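Local coordinates for protein extracellular ligand-binding receptor (Sphaerobacter thermophilus, PDB 4ZPJ) that probably serves as the substrate-binding component of an ABC transporter, capturing a small ligand outside the membrane, and binds zinc ions, at residues V59-S64 and E72-G77; M87-R92 and E350-I355; I97-A102 and T112-E117; R193-H198 and S214-A219; H206-A211 and F254-T259. One frame throughout, in Å; residues are numbered along the deposited sequence.

Contact 1: V59-S64 and E72-G77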
# COMPACT_ATOMS: atom_id res chain seq x y z
N VAL A 59 -12.73 -6.93 -11.70
CA VAL A 59 -11.67 -6.92 -10.71
C VAL A 59 -10.56 -7.79 -11.24
O VAL A 59 -10.77 -9.01 -11.52
CB VAL A 59 -12.18 -7.49 -9.38
CG1 VAL A 59 -11.04 -7.55 -8.35
CG2 VAL A 59 -13.35 -6.65 -8.90
N LEU A 60 -9.40 -7.18 -11.42
CA LEU A 60 -8.23 -7.92 -11.93
C LEU A 60 -7.25 -7.98 -10.77
O LEU A 60 -6.79 -6.93 -10.28
CB LEU A 60 -7.57 -7.16 -13.08
CG LEU A 60 -6.33 -7.85 -13.68
CD1 LEU A 60 -6.77 -9.00 -14.58
CD2 LEU A 60 -5.48 -6.90 -14.51
N LEU A 61 -6.93 -9.18 -10.30
CA LEU A 61 -6.04 -9.28 -9.14
C LEU A 61 -5.11 -10.46 -9.34
O LEU A 61 -5.41 -11.36 -10.15
CB LEU A 61 -6.86 -9.40 -7.84
CG LEU A 61 -7.45 -8.07 -7.29
CD1 LEU A 61 -8.38 -8.31 -6.10
CD2 LEU A 61 -6.39 -7.08 -6.89
N THR A 62 -4.00 -10.47 -8.60
CA THR A 62 -3.15 -11.64 -8.54
C THR A 62 -3.63 -12.44 -7.38
O THR A 62 -3.47 -12.00 -6.23
CB THR A 62 -1.66 -11.32 -8.34
OG1 THR A 62 -1.16 -10.71 -9.52
CG2 THR A 62 -0.88 -12.57 -8.10
N LEU A 63 -4.24 -13.60 -7.68
CA LEU A 63 -4.91 -14.35 -6.63
C LEU A 63 -4.40 -15.76 -6.43
O LEU A 63 -4.93 -16.45 -5.58
CB LEU A 63 -6.41 -14.40 -6.89
CG LEU A 63 -7.17 -13.06 -6.86
CD1 LEU A 63 -8.55 -13.26 -7.53
CD2 LEU A 63 -7.29 -12.59 -5.43
N SER A 64 -3.41 -16.17 -7.22
CA SER A 64 -2.65 -17.41 -7.04
C SER A 64 -1.16 -17.12 -7.27
O SER A 64 -0.79 -16.01 -7.60
CB SER A 64 -3.11 -18.46 -8.04
OG SER A 64 -3.02 -17.93 -9.35
N GLU A 72 -5.74 -11.48 -2.60
CA GLU A 72 -6.75 -11.96 -1.65
C GLU A 72 -7.12 -10.85 -0.63
O GLU A 72 -8.31 -10.64 -0.32
CB GLU A 72 -6.29 -13.22 -0.93
CG GLU A 72 -6.10 -14.51 -1.77
CD GLU A 72 -7.40 -15.09 -2.25
OE1 GLU A 72 -8.41 -14.44 -1.99
OE2 GLU A 72 -7.42 -16.18 -2.93
N GLY A 73 -6.11 -10.15 -0.12
CA GLY A 73 -6.33 -9.07 0.86
C GLY A 73 -7.11 -7.92 0.24
O GLY A 73 -8.01 -7.36 0.84
N ASN A 74 -6.74 -7.58 -0.99
CA ASN A 74 -7.41 -6.55 -1.70
C ASN A 74 -8.90 -6.95 -1.89
O ASN A 74 -9.79 -6.12 -1.70
CB ASN A 74 -6.70 -6.27 -3.03
CG ASN A 74 -5.57 -5.21 -2.93
OD1 ASN A 74 -5.19 -4.73 -1.85
ND2 ASN A 74 -5.07 -4.83 -4.05
N LEU A 75 -9.15 -8.21 -2.27
CA LEU A 75 -10.48 -8.67 -2.54
C LEU A 75 -11.33 -8.70 -1.29
O LEU A 75 -12.49 -8.29 -1.33
CB LEU A 75 -10.48 -10.03 -3.26
CG LEU A 75 -11.77 -10.71 -3.60
CD1 LEU A 75 -12.59 -9.84 -4.52
CD2 LEU A 75 -11.53 -12.10 -4.21
N ARG A 76 -10.78 -9.12 -0.17
CA ARG A 76 -11.52 -9.00 1.10
C ARG A 76 -11.91 -7.58 1.46
O ARG A 76 -13.03 -7.34 1.91
CB ARG A 76 -10.70 -9.55 2.25
CG ARG A 76 -10.49 -11.06 2.18
CD ARG A 76 -9.75 -11.57 3.42
NE ARG A 76 -8.45 -10.98 3.63
CZ ARG A 76 -7.27 -11.59 3.40
NH1 ARG A 76 -7.19 -12.85 2.91
NH2 ARG A 76 -6.14 -10.95 3.65
N GLY A 77 -11.00 -6.63 1.33
CA GLY A 77 -11.34 -5.22 1.67
C GLY A 77 -12.45 -4.67 0.76
O GLY A 77 -13.39 -4.02 1.19
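Over one face of the carboxylate of Glu-72 sits a methyl of Leu-63, with CD2 of Leu-63 4.0 Å from CD of Glu-72. A bend at chi2 of Glu-72 (-71°) folds the carboxylate back toward Leu-63. The same methyl presses on the helix backbone, its CD2 lying 3.4 Å from the backbone N of Glu-72. A second flat group, the guanidinium of Arg-76, holds one face above CA of Gly-73, toward the rim, while its NE forms a salt bridge with Asp-338. Strand 55-61 and helix 68-84 are the first strand and helix of the alternating alpha/beta lobe of a periplasmic binding protein; the helix leads through short strand 88-89 to strand 92-100, parallel beside strand 55-61. Leu-61 bridges sheet and helix with both branches: CD1 packs 3.9 Å from CB of Leu-75, and CD2 is 4.0 Å from CB of Asn-74. Replacing Leu-61 with alanine removes both methyls and would probably open a gap, leaving CB of Leu-75 without its apolar partner. Farther along, CD2 of Leu-63 and CD2 of Leu-75 approach to 4.4 Å, with Ile-98 of strand 92-100 touching both side chains.

Contact 2: M87-R92 and E350-I355; sequences MQFGGR and EALTAI
Phe-89 and Leu-352 meet through matching first torsions: each CG stands anti to its own carbonyl carbon (chi1 -63° in Phe-89, -72° in Leu-352), and the two side chains cross at about a right angle. The ring of Phe-89 thereby turns one face to the helix. CB of Leu-352 sits over that face in a CH-pi contact, 3.9 Å from the centroid of the Phe-89 ring, and lies toward the rim rather than above the centre. The CD1 branch of Leu-352 reaches past it to CD2 of Phe-89 at 3.5 Å. At the ring edge, near its plane, comes the hydroxyl of Thr-353, whose OG1 is 3.5 Å from CE1 of Phe-89. That hydroxyl bonds to the carbonyl of Ala-349 one helical turn back, so the aromatic edge meets an oxygen already engaged with its own helix. The contact fastens a beta hairpin at the edge of a mixed sheet to the C-terminal end of helix 336-354. A type I' turn from Phe-89 to Arg-92 joins strands 88-89 and 92-100, closed by Phe-89 N to Arg-92 O at 2.8 Å and Arg-92 N to Phe-89 O at 2.9 Å. Gly-90 and Gly-91 occupy its positive-phi corners. Ile-55 touches both Phe-89 and Leu-352, and Val-94 also packs on Phe-89; Arg-92 forms a salt bridge with Glu-360.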
# COMPACT_ATOMS: atom_id res chain seq x y z
N MSE A 87 -24.42 -3.34 -2.11
CA MSE A 87 -24.23 -3.98 -3.45
C MSE A 87 -25.27 -3.53 -4.47
O MSE A 87 -25.63 -4.24 -5.39
CB MSE A 87 -24.20 -5.53 -3.35
CG MSE A 87 -22.88 -6.08 -2.81
SE MSE A 87 -21.48 -5.90 -4.21
CE MSE A 87 -20.63 -7.67 -3.89
N GLN A 88 -25.73 -2.31 -4.34
CA GLN A 88 -26.63 -1.76 -5.34
C GLN A 88 -26.58 -0.25 -5.31
O GLN A 88 -26.33 0.33 -4.28
CB GLN A 88 -28.06 -2.25 -5.12
CG GLN A 88 -28.75 -1.75 -3.86
CD GLN A 88 -30.27 -1.85 -4.00
OE1 GLN A 88 -30.90 -1.14 -4.81
NE2 GLN A 88 -30.87 -2.76 -3.24
N PHE A 89 -26.80 0.38 -6.45
CA PHE A 89 -26.77 1.82 -6.55
C PHE A 89 -27.83 2.30 -7.48
O PHE A 89 -27.93 1.83 -8.62
CB PHE A 89 -25.39 2.26 -7.02
CG PHE A 89 -24.35 1.89 -6.05
CD1 PHE A 89 -24.23 2.62 -4.85
CD2 PHE A 89 -23.59 0.72 -6.23
CE1 PHE A 89 -23.31 2.23 -3.89
CE2 PHE A 89 -22.66 0.33 -5.27
CZ PHE A 89 -22.51 1.09 -4.11
N GLY A 90 -28.63 3.24 -6.97
CA GLY A 90 -29.75 3.79 -7.70
C GLY A 90 -30.70 2.73 -8.25
O GLY A 90 -31.14 2.86 -9.38
N GLY A 91 -30.98 1.70 -7.45
CA GLY A 91 -31.86 0.59 -7.88
C GLY A 91 -31.16 -0.44 -8.78
O GLY A 91 -31.81 -1.32 -9.32
N ARG A 92 -29.85 -0.34 -8.93
CA ARG A 92 -29.13 -1.19 -9.86
C ARG A 92 -28.16 -2.08 -9.09
O ARG A 92 -27.37 -1.58 -8.32
CB ARG A 92 -28.37 -0.36 -10.90
CG ARG A 92 -29.27 0.38 -11.88
CD ARG A 92 -28.44 1.19 -12.86
NE ARG A 92 -27.65 0.33 -13.75
CZ ARG A 92 -26.96 0.75 -14.81
NH1 ARG A 92 -26.93 2.05 -15.12
NH2 ARG A 92 -26.26 -0.12 -15.55
N GLU A 350 -18.93 5.50 -3.15
CA GLU A 350 -19.23 6.91 -3.04
C GLU A 350 -19.45 7.49 -4.42
O GLU A 350 -20.34 8.32 -4.61
CB GLU A 350 -18.08 7.66 -2.36
CG GLU A 350 -17.85 7.18 -0.95
CD GLU A 350 -18.68 7.92 0.10
OE1 GLU A 350 -18.90 9.14 -0.03
OE2 GLU A 350 -19.08 7.29 1.09
N ALA A 351 -18.65 7.05 -5.41
CA ALA A 351 -18.82 7.61 -6.74
C ALA A 351 -20.15 7.16 -7.33
O ALA A 351 -20.90 7.97 -7.89
CB ALA A 351 -17.68 7.24 -7.67
N LEU A 352 -20.46 5.88 -7.18
CA LEU A 352 -21.68 5.34 -7.73
C LEU A 352 -22.94 5.92 -7.09
O LEU A 352 -23.96 6.10 -7.75
CB LEU A 352 -21.69 3.86 -7.60
CG LEU A 352 -20.73 3.08 -8.54
CD1 LEU A 352 -21.07 1.63 -8.48
CD2 LEU A 352 -20.82 3.50 -9.97
N THR A 353 -22.86 6.20 -5.80
CA THR A 353 -23.95 6.82 -5.09
C THR A 353 -24.19 8.20 -5.66
O THR A 353 -25.33 8.54 -5.98
CB THR A 353 -23.65 6.93 -3.59
OG1 THR A 353 -23.48 5.61 -3.06
CG2 THR A 353 -24.76 7.64 -2.84
N ALA A 354 -23.12 8.99 -5.82
CA ALA A 354 -23.24 10.38 -6.28
C ALA A 354 -23.85 10.51 -7.67
O ALA A 354 -24.57 11.44 -7.93
CB ALA A 354 -21.86 11.03 -6.28
N ILE A 355 -23.53 9.60 -8.58
CA ILE A 355 -24.18 9.59 -9.91
C ILE A 355 -25.38 8.64 -10.01
O ILE A 355 -25.79 8.25 -11.13
CB ILE A 355 -23.19 9.20 -11.03
CG1 ILE A 355 -22.76 7.74 -10.91
CG2 ILE A 355 -21.98 10.13 -11.01
CD1 ILE A 355 -22.04 7.22 -12.13

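Contact 3: I97-A102 and T112-E117; sequences IIEDSA and TRQLIE. With ZN (zinc ion), chain H.
A zinc site on strand 92-100 marks this contact, where Glu-99 binds the ion with both carboxylate oxygens and Gln-114 meets the same carboxylate from the helix. OE2 of Glu-99 lies 2.3 Å from the zinc ion and OE1 of Glu-99 2.6 Å. A water 2.4 Å from the zinc ion also donates to the carbonyl of Ile-98; a second modelled water lies doubtfully close to the metal. With CG anti to the backbone nitrogen (chi1 164°) and the chain extended beyond it, Gln-114 brings NE2 to OE2 of Glu-99 in a weak, bent hydrogen bond (2.6 Å, 130°), amide and carboxylate planes nearly perpendicular, so OE2 serves metal and amide together. OE1 of Glu-99 hydrogen-bonds NZ of Lys-111. Next to this polar end, CD2 of Leu-115 packs 3.6 Å from CG2 of Ile-97 and from CG of Glu-99. Strand 97-100 and helix 112-117 run nearly antiparallel (162°), the strand paired to strand 55-61 and the helix packed on helix 130-142 through Thr-112 and Ile-116.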
# COMPACT_ATOMS: atom_id res chain seq x y z
N ILE A 97 -17.05 -9.07 -11.49
CA ILE A 97 -16.47 -10.08 -12.34
C ILE A 97 -14.97 -10.11 -12.00
O ILE A 97 -14.25 -9.12 -12.23
CB ILE A 97 -16.70 -9.82 -13.84
CG1 ILE A 97 -18.19 -9.99 -14.21
CG2 ILE A 97 -15.96 -10.87 -14.69
CD1 ILE A 97 -18.99 -8.74 -14.11
N ILE A 98 -14.52 -11.21 -11.40
CA ILE A 98 -13.20 -11.32 -10.85
C ILE A 98 -12.33 -12.18 -11.76
O ILE A 98 -12.68 -13.34 -12.05
CB ILE A 98 -13.16 -11.95 -9.43
CG1 ILE A 98 -13.59 -10.99 -8.32
CG2 ILE A 98 -11.74 -12.38 -9.06
CD1 ILE A 98 -15.01 -10.52 -8.37
N GLU A 99 -11.19 -11.62 -12.19
CA GLU A 99 -10.19 -12.37 -12.93
C GLU A 99 -8.83 -12.39 -12.26
O GLU A 99 -8.28 -11.34 -11.82
CB GLU A 99 -10.08 -11.78 -14.32
CG GLU A 99 -11.33 -12.02 -15.15
CD GLU A 99 -11.59 -13.47 -15.39
OE1 GLU A 99 -10.62 -14.26 -15.27
OE2 GLU A 99 -12.75 -13.84 -15.73
N ASP A 100 -8.28 -13.59 -12.17
CA ASP A 100 -6.93 -13.82 -11.63
C ASP A 100 -5.87 -13.62 -12.73
O ASP A 100 -5.92 -14.28 -13.80
CB ASP A 100 -6.84 -15.27 -11.12
CG ASP A 100 -5.46 -15.65 -10.57
OD1 ASP A 100 -4.57 -14.77 -10.39
OD2 ASP A 100 -5.30 -16.88 -10.30
N SER A 101 -4.92 -12.72 -12.47
CA SER A 101 -3.81 -12.44 -13.40
C SER A 101 -2.62 -13.37 -13.15
O SER A 101 -1.69 -13.40 -13.95
CB SER A 101 -3.35 -10.99 -13.30
OG SER A 101 -3.11 -10.60 -11.94
N ALA A 102 -2.66 -14.10 -12.03
CA ALA A 102 -1.62 -15.05 -11.63
C ALA A 102 -0.26 -14.39 -11.55
O ALA A 102 0.76 -15.05 -11.81
CB ALA A 102 -1.58 -16.25 -12.60
N THR A 112 -7.49 -8.58 -18.86
CA THR A 112 -7.98 -7.22 -18.93
C THR A 112 -8.74 -7.09 -20.23
O THR A 112 -9.84 -6.56 -20.23
CB THR A 112 -6.84 -6.18 -18.83
OG1 THR A 112 -6.23 -6.25 -17.54
CG2 THR A 112 -7.34 -4.79 -19.02
N ARG A 113 -8.19 -7.63 -21.33
CA ARG A 113 -8.91 -7.55 -22.60
C ARG A 113 -10.27 -8.21 -22.52
O ARG A 113 -11.23 -7.68 -23.03
CB ARG A 113 -8.12 -8.14 -23.76
CG ARG A 113 -7.09 -7.17 -24.30
CD ARG A 113 -6.73 -7.42 -25.77
NE ARG A 113 -6.32 -6.15 -26.41
CZ ARG A 113 -5.07 -5.65 -26.44
NH1 ARG A 113 -4.04 -6.30 -25.90
NH2 ARG A 113 -4.85 -4.49 -27.05
N GLN A 114 -10.34 -9.36 -21.87
CA GLN A 114 -11.61 -10.06 -21.66
C GLN A 114 -12.67 -9.25 -20.85
O GLN A 114 -13.82 -9.17 -21.23
CB GLN A 114 -11.32 -11.42 -21.01
CG GLN A 114 -12.50 -12.10 -20.37
CD GLN A 114 -12.09 -13.17 -19.37
OE1 GLN A 114 -11.14 -13.96 -19.61
NE2 GLN A 114 -12.81 -13.23 -18.25
N LEU A 115 -12.27 -8.62 -19.75
CA LEU A 115 -13.21 -7.89 -18.92
C LEU A 115 -13.78 -6.71 -19.68
O LEU A 115 -14.96 -6.42 -19.57
CB LEU A 115 -12.53 -7.35 -17.66
CG LEU A 115 -11.99 -8.32 -16.63
CD1 LEU A 115 -11.05 -7.55 -15.69
CD2 LEU A 115 -13.13 -8.97 -15.86
N ILE A 116 -12.92 -6.03 -20.44
CA ILE A 116 -13.36 -4.96 -21.31
C ILE A 116 -14.24 -5.48 -22.46
O ILE A 116 -15.37 -5.05 -22.58
CB ILE A 116 -12.17 -4.26 -21.97
CG1 ILE A 116 -11.27 -3.57 -20.94
CG2 ILE A 116 -12.66 -3.31 -23.05
CD1 ILE A 116 -10.09 -2.85 -21.57
N GLU A 117 -13.69 -6.36 -23.31
CA GLU A 117 -14.34 -6.80 -24.57
C GLU A 117 -15.49 -7.81 -24.37
O GLU A 117 -16.58 -7.62 -24.91
CB GLU A 117 -13.32 -7.47 -25.52
CG GLU A 117 -12.08 -6.65 -25.94
CD GLU A 117 -11.11 -7.47 -26.85
OE1 GLU A 117 -11.07 -8.73 -26.78
OE2 GLU A 117 -10.39 -6.85 -27.65
ZN ZN H . -12.33 -16.11 -15.78
O HOH W 1 -13.61 -15.67 -13.82
O HOH W 2 -11.41 -16.08 -17.07

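Contact 4: R193-H198 and S214-A219; sequences RRMVLH and SRFEQA
Phe-216 offers one ring face to Met-195, modelled as selenomethionine, whose SE lies 4.0 Å from the centroid of the Phe-216 ring and 20° off its normal. This Met-aromatic contact belongs to the beta-alpha-beta unit of strand 194-200, helix 203-218 and strand 222-229 in the second lobe of the binding protein, and it joins the start of the strand to the last turns of the helix. Selenium is displaced toward the rim of the ring, and CG of Met-195 comes within 3.5 Å of CZ of Phe-216. The approach depends on chi1 of the phenylalanine (-172°), which sets CG trans to the amide nitrogen and sends the ring out from the helix to the strand, while a bend at chi3 of Met-195 (53°) carries its terminal methyl toward Phe-254 in the neighbouring strand 252-256. Ile-223 of strand 222-229 also touches Phe-216, and Phe-212, one turn earlier in the helix, packs on Met-195. A serine in place of Phe-216 would probably take this ring face from the selenium and leave CG of Met-195 and the Arg-193 backbone without their packing partner. The backbone at the strand's entrance borders the ring as well: O of Arg-193 is 3.6 Å from CE2 of Phe-216, and N of Arg-194 lies in plane at the ring edge, 3.9 Å from CZ of Phe-216.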
# COMPACT_ATOMS: atom_id res chain seq x y z
N ARG A 193 20.88 12.33 11.59
CA ARG A 193 21.43 13.23 10.59
C ARG A 193 22.01 12.51 9.41
O ARG A 193 22.07 13.08 8.31
CB ARG A 193 22.50 14.16 11.21
CG ARG A 193 21.93 15.11 12.25
CD ARG A 193 20.93 16.07 11.59
NE ARG A 193 20.26 16.96 12.52
CZ ARG A 193 19.03 16.80 13.06
NH1 ARG A 193 18.26 15.73 12.79
NH2 ARG A 193 18.57 17.75 13.87
N ARG A 194 22.47 11.29 9.63
CA ARG A 194 23.17 10.52 8.61
C ARG A 194 22.57 9.13 8.61
O ARG A 194 22.51 8.49 9.66
CB ARG A 194 24.64 10.47 9.02
CG ARG A 194 25.49 11.65 8.54
CD ARG A 194 26.54 12.19 9.56
NE ARG A 194 27.43 11.23 10.24
CZ ARG A 194 27.32 10.79 11.52
NH1 ARG A 194 28.21 9.92 11.99
NH2 ARG A 194 26.31 11.16 12.34
N MSE A 195 22.09 8.64 7.48
CA MSE A 195 21.46 7.31 7.48
C MSE A 195 21.97 6.42 6.39
O MSE A 195 22.48 6.91 5.40
CB MSE A 195 19.93 7.41 7.40
CG MSE A 195 19.37 7.97 8.70
SE MSE A 195 17.42 7.90 8.85
CE MSE A 195 17.15 5.97 8.45
N VAL A 196 21.86 5.10 6.64
CA VAL A 196 22.08 4.03 5.67
C VAL A 196 20.74 3.49 5.22
O VAL A 196 19.79 3.34 6.03
CB VAL A 196 22.85 2.86 6.28
CG1 VAL A 196 23.00 1.70 5.30
CG2 VAL A 196 24.23 3.31 6.68
N LEU A 197 20.66 3.17 3.93
CA LEU A 197 19.45 2.61 3.35
C LEU A 197 19.68 1.19 2.89
O LEU A 197 20.73 0.87 2.34
CB LEU A 197 19.03 3.43 2.13
CG LEU A 197 18.80 4.92 2.27
CD1 LEU A 197 18.22 5.47 0.96
CD2 LEU A 197 17.84 5.15 3.42
N HIS A 198 18.68 0.35 3.05
CA HIS A 198 18.75 -0.99 2.61
C HIS A 198 17.45 -1.46 2.04
O HIS A 198 16.40 -1.16 2.60
CB HIS A 198 19.14 -1.87 3.80
CG HIS A 198 18.90 -3.31 3.57
ND1 HIS A 198 19.66 -4.05 2.70
CD2 HIS A 198 17.97 -4.16 4.07
CE1 HIS A 198 19.25 -5.30 2.71
NE2 HIS A 198 18.21 -5.39 3.52
N SER A 214 14.93 11.24 -0.56
CA SER A 214 14.43 12.54 -0.98
C SER A 214 13.90 13.34 0.20
O SER A 214 14.33 14.47 0.39
CB SER A 214 13.34 12.34 -2.03
OG SER A 214 12.70 13.56 -2.31
N ARG A 215 13.04 12.76 1.02
CA ARG A 215 12.56 13.48 2.20
C ARG A 215 13.63 13.70 3.23
O ARG A 215 13.61 14.71 3.93
CB ARG A 215 11.46 12.72 2.95
CG ARG A 215 10.16 12.50 2.23
CD ARG A 215 9.43 13.77 1.90
NE ARG A 215 9.05 14.55 3.05
CZ ARG A 215 8.28 15.63 2.98
NH1 ARG A 215 7.83 16.03 1.80
NH2 ARG A 215 7.97 16.33 4.07
N PHE A 216 14.55 12.73 3.38
CA PHE A 216 15.53 12.84 4.46
C PHE A 216 16.45 13.91 4.02
O PHE A 216 16.88 14.71 4.84
CB PHE A 216 16.23 11.49 4.75
CG PHE A 216 17.12 11.47 5.98
CD1 PHE A 216 16.61 11.67 7.23
CD2 PHE A 216 18.48 11.21 5.86
CE1 PHE A 216 17.42 11.66 8.36
CE2 PHE A 216 19.32 11.18 6.98
CZ PHE A 216 18.79 11.40 8.23
N GLU A 217 16.72 13.98 2.73
CA GLU A 217 17.65 14.98 2.19
C GLU A 217 17.05 16.39 2.23
O GLU A 217 17.73 17.32 2.59
CB GLU A 217 18.14 14.65 0.76
CG GLU A 217 19.21 13.57 0.76
CD GLU A 217 19.77 13.23 -0.61
OE1 GLU A 217 19.25 13.71 -1.63
OE2 GLU A 217 20.73 12.45 -0.66
N GLN A 218 15.78 16.51 1.89
CA GLN A 218 15.08 17.78 2.01
C GLN A 218 15.04 18.31 3.42
O GLN A 218 15.07 19.50 3.58
CB GLN A 218 13.65 17.64 1.51
CG GLN A 218 13.62 17.47 0.00
CD GLN A 218 12.23 17.33 -0.61
OE1 GLN A 218 11.22 17.16 0.08
NE2 GLN A 218 12.19 17.42 -1.95
N ALA A 219 14.97 17.46 4.46
CA ALA A 219 15.00 18.01 5.83
C ALA A 219 16.38 18.43 6.27
O ALA A 219 16.52 19.05 7.34
CB ALA A 219 14.43 17.05 6.85

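Contact 5: H206-A211 and F254-T259. With ZN (zinc ion), chain G.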
# COMPACT_ATOMS: atom_id res chain seq x y z
N HIS A 206 14.17 0.01 -5.01
CA HIS A 206 14.76 1.23 -5.45
C HIS A 206 13.89 2.46 -5.21
O HIS A 206 14.40 3.47 -4.77
CB HIS A 206 15.10 1.13 -6.90
CG HIS A 206 16.27 0.24 -7.15
ND1 HIS A 206 17.56 0.60 -6.79
CD2 HIS A 206 16.36 -1.01 -7.67
CE1 HIS A 206 18.39 -0.37 -7.11
NE2 HIS A 206 17.68 -1.36 -7.63
N GLU A 207 12.60 2.37 -5.54
CA GLU A 207 11.69 3.52 -5.45
C GLU A 207 11.46 3.91 -4.01
O GLU A 207 11.33 5.11 -3.73
CB GLU A 207 10.37 3.24 -6.15
CG GLU A 207 10.53 3.03 -7.67
CD GLU A 207 9.22 2.83 -8.43
OE1 GLU A 207 8.11 2.82 -7.81
OE2 GLU A 207 9.30 2.71 -9.68
N GLU A 208 11.38 2.92 -3.10
CA GLU A 208 11.28 3.20 -1.65
C GLU A 208 12.55 3.86 -1.07
O GLU A 208 12.46 4.77 -0.22
CB GLU A 208 11.06 1.92 -0.90
CG GLU A 208 9.69 1.29 -1.12
CD GLU A 208 8.65 1.66 -0.04
OE1 GLU A 208 9.05 2.26 1.00
OE2 GLU A 208 7.45 1.28 -0.22
N MSE A 209 13.72 3.42 -1.54
CA MSE A 209 14.98 4.06 -1.11
C MSE A 209 14.99 5.51 -1.56
O MSE A 209 15.33 6.42 -0.79
CB MSE A 209 16.23 3.30 -1.59
CG MSE A 209 16.40 2.08 -0.71
SE MSE A 209 18.13 1.16 -0.97
CE MSE A 209 18.15 1.03 -2.91
N ALA A 210 14.60 5.73 -2.81
CA ALA A 210 14.62 7.06 -3.39
C ALA A 210 13.66 8.00 -2.72
O ALA A 210 13.94 9.18 -2.59
CB ALA A 210 14.33 6.98 -4.89
N ALA A 211 12.52 7.48 -2.26
CA ALA A 211 11.52 8.32 -1.66
C ALA A 211 11.98 8.69 -0.27
O ALA A 211 11.83 9.83 0.16
CB ALA A 211 10.17 7.62 -1.66
N PHE A 254 17.35 2.68 7.39
CA PHE A 254 16.01 2.41 6.91
C PHE A 254 16.06 1.16 6.03
O PHE A 254 16.94 1.08 5.18
CB PHE A 254 15.47 3.59 6.10
CG PHE A 254 14.23 3.25 5.28
CD1 PHE A 254 12.96 3.24 5.85
CD2 PHE A 254 14.32 2.95 3.95
CE1 PHE A 254 11.82 2.90 5.11
CE2 PHE A 254 13.20 2.62 3.19
CZ PHE A 254 11.96 2.60 3.76
N ALA A 255 15.15 0.21 6.22
CA ALA A 255 15.08 -1.02 5.41
C ALA A 255 13.67 -1.38 4.91
O ALA A 255 12.64 -1.30 5.65
CB ALA A 255 15.61 -2.17 6.21
N PHE A 256 13.63 -1.78 3.64
CA PHE A 256 12.41 -2.25 2.97
C PHE A 256 12.60 -3.56 2.23
O PHE A 256 13.54 -3.72 1.46
CB PHE A 256 11.94 -1.21 1.96
CG PHE A 256 10.91 -1.71 1.01
CD1 PHE A 256 11.28 -2.34 -0.18
CD2 PHE A 256 9.57 -1.53 1.29
CE1 PHE A 256 10.32 -2.81 -1.07
CE2 PHE A 256 8.59 -1.99 0.40
CZ PHE A 256 8.97 -2.63 -0.78
N HIS A 257 11.67 -4.50 2.45
CA HIS A 257 11.62 -5.76 1.71
C HIS A 257 10.25 -6.08 1.23
O HIS A 257 10.06 -7.07 0.55
CB HIS A 257 12.05 -6.92 2.59
CG HIS A 257 13.41 -6.77 3.12
ND1 HIS A 257 13.70 -6.01 4.24
CD2 HIS A 257 14.59 -7.22 2.64
CE1 HIS A 257 15.00 -6.04 4.45
NE2 HIS A 257 15.57 -6.74 3.48
N GLY A 258 9.26 -5.26 1.57
CA GLY A 258 7.87 -5.64 1.31
C GLY A 258 7.42 -6.60 2.39
O GLY A 258 8.19 -6.98 3.25
N THR A 259 6.16 -6.93 2.37
CA THR A 259 5.58 -7.88 3.25
C THR A 259 5.87 -9.26 2.72
O THR A 259 5.14 -9.76 1.88
CB THR A 259 4.08 -7.67 3.26
OG1 THR A 259 3.86 -6.35 3.71
CG2 THR A 259 3.40 -8.69 4.16
ZN ZN G . 18.57 -3.13 -8.49
O HOH W 3 16.93 -3.82 -9.85
O HOH W 4 20.45 -2.91 -7.85
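A buried carboxylate lies flat on an aromatic ring: the acid group of Glu-208 stacks on Phe-256 with the two planes only 12° apart. CG of Glu-208 stands over the middle of that face, 3.7 Å from the centroid of the Phe-256 ring, and OE2 of Glu-208 comes within 3.5 Å of CE2 of Phe-256. The bend at chi2 of Glu-208 (-95°) lays the group along the ring. On the opposite face the backbone N of Gly-258 lies over the ring centre, so Phe-256 is sandwiched between helix and loop. The other oxygen, OE1 of Glu-208, meets the edge of Phe-254, 4.0 Å from its CZ; an aromatic C-H edge is likely to suit a negative oxygen better than a face does. OE2 has a hydrogen-bond partner beyond the two segments, and Phe-254 itself stacks on Phe-212. Two residues earlier, His-206, its CB directed away from segment 254-259, binds zinc through NE2 at 2.2 Å, Asp-201 and two waters supplying the other ligands. The packing is that of a helix laid over the parallel sheet of an alpha/beta lobe in this member of the leucine-binding protein family, with a metal site near the helix start.

The five contacts repeat one theme, a helix against sheet or hairpin, in two lobes. Contacts 1, 2 and 3 reach the same mixed sheet, and contacts 1 and 3 touch through neighbouring strands 55-61 and 92-100; contacts 4 and 5 share helix 203-218 and neighbouring strands of the parallel sheet, their segments alternating along the chain. Contacts 2 and 5 are buried, although the centre of contact 2 lies about 26 Å from the centre of the chain; contacts 1, 3 and 4 are partly buried. Leucine methyls fill contact 1, and aromatic faces serve contacts 2, 4 and 5. In contact 3 the metal-bound carboxylate itself bonds across, whereas the zinc of contact 5 sits off its interface.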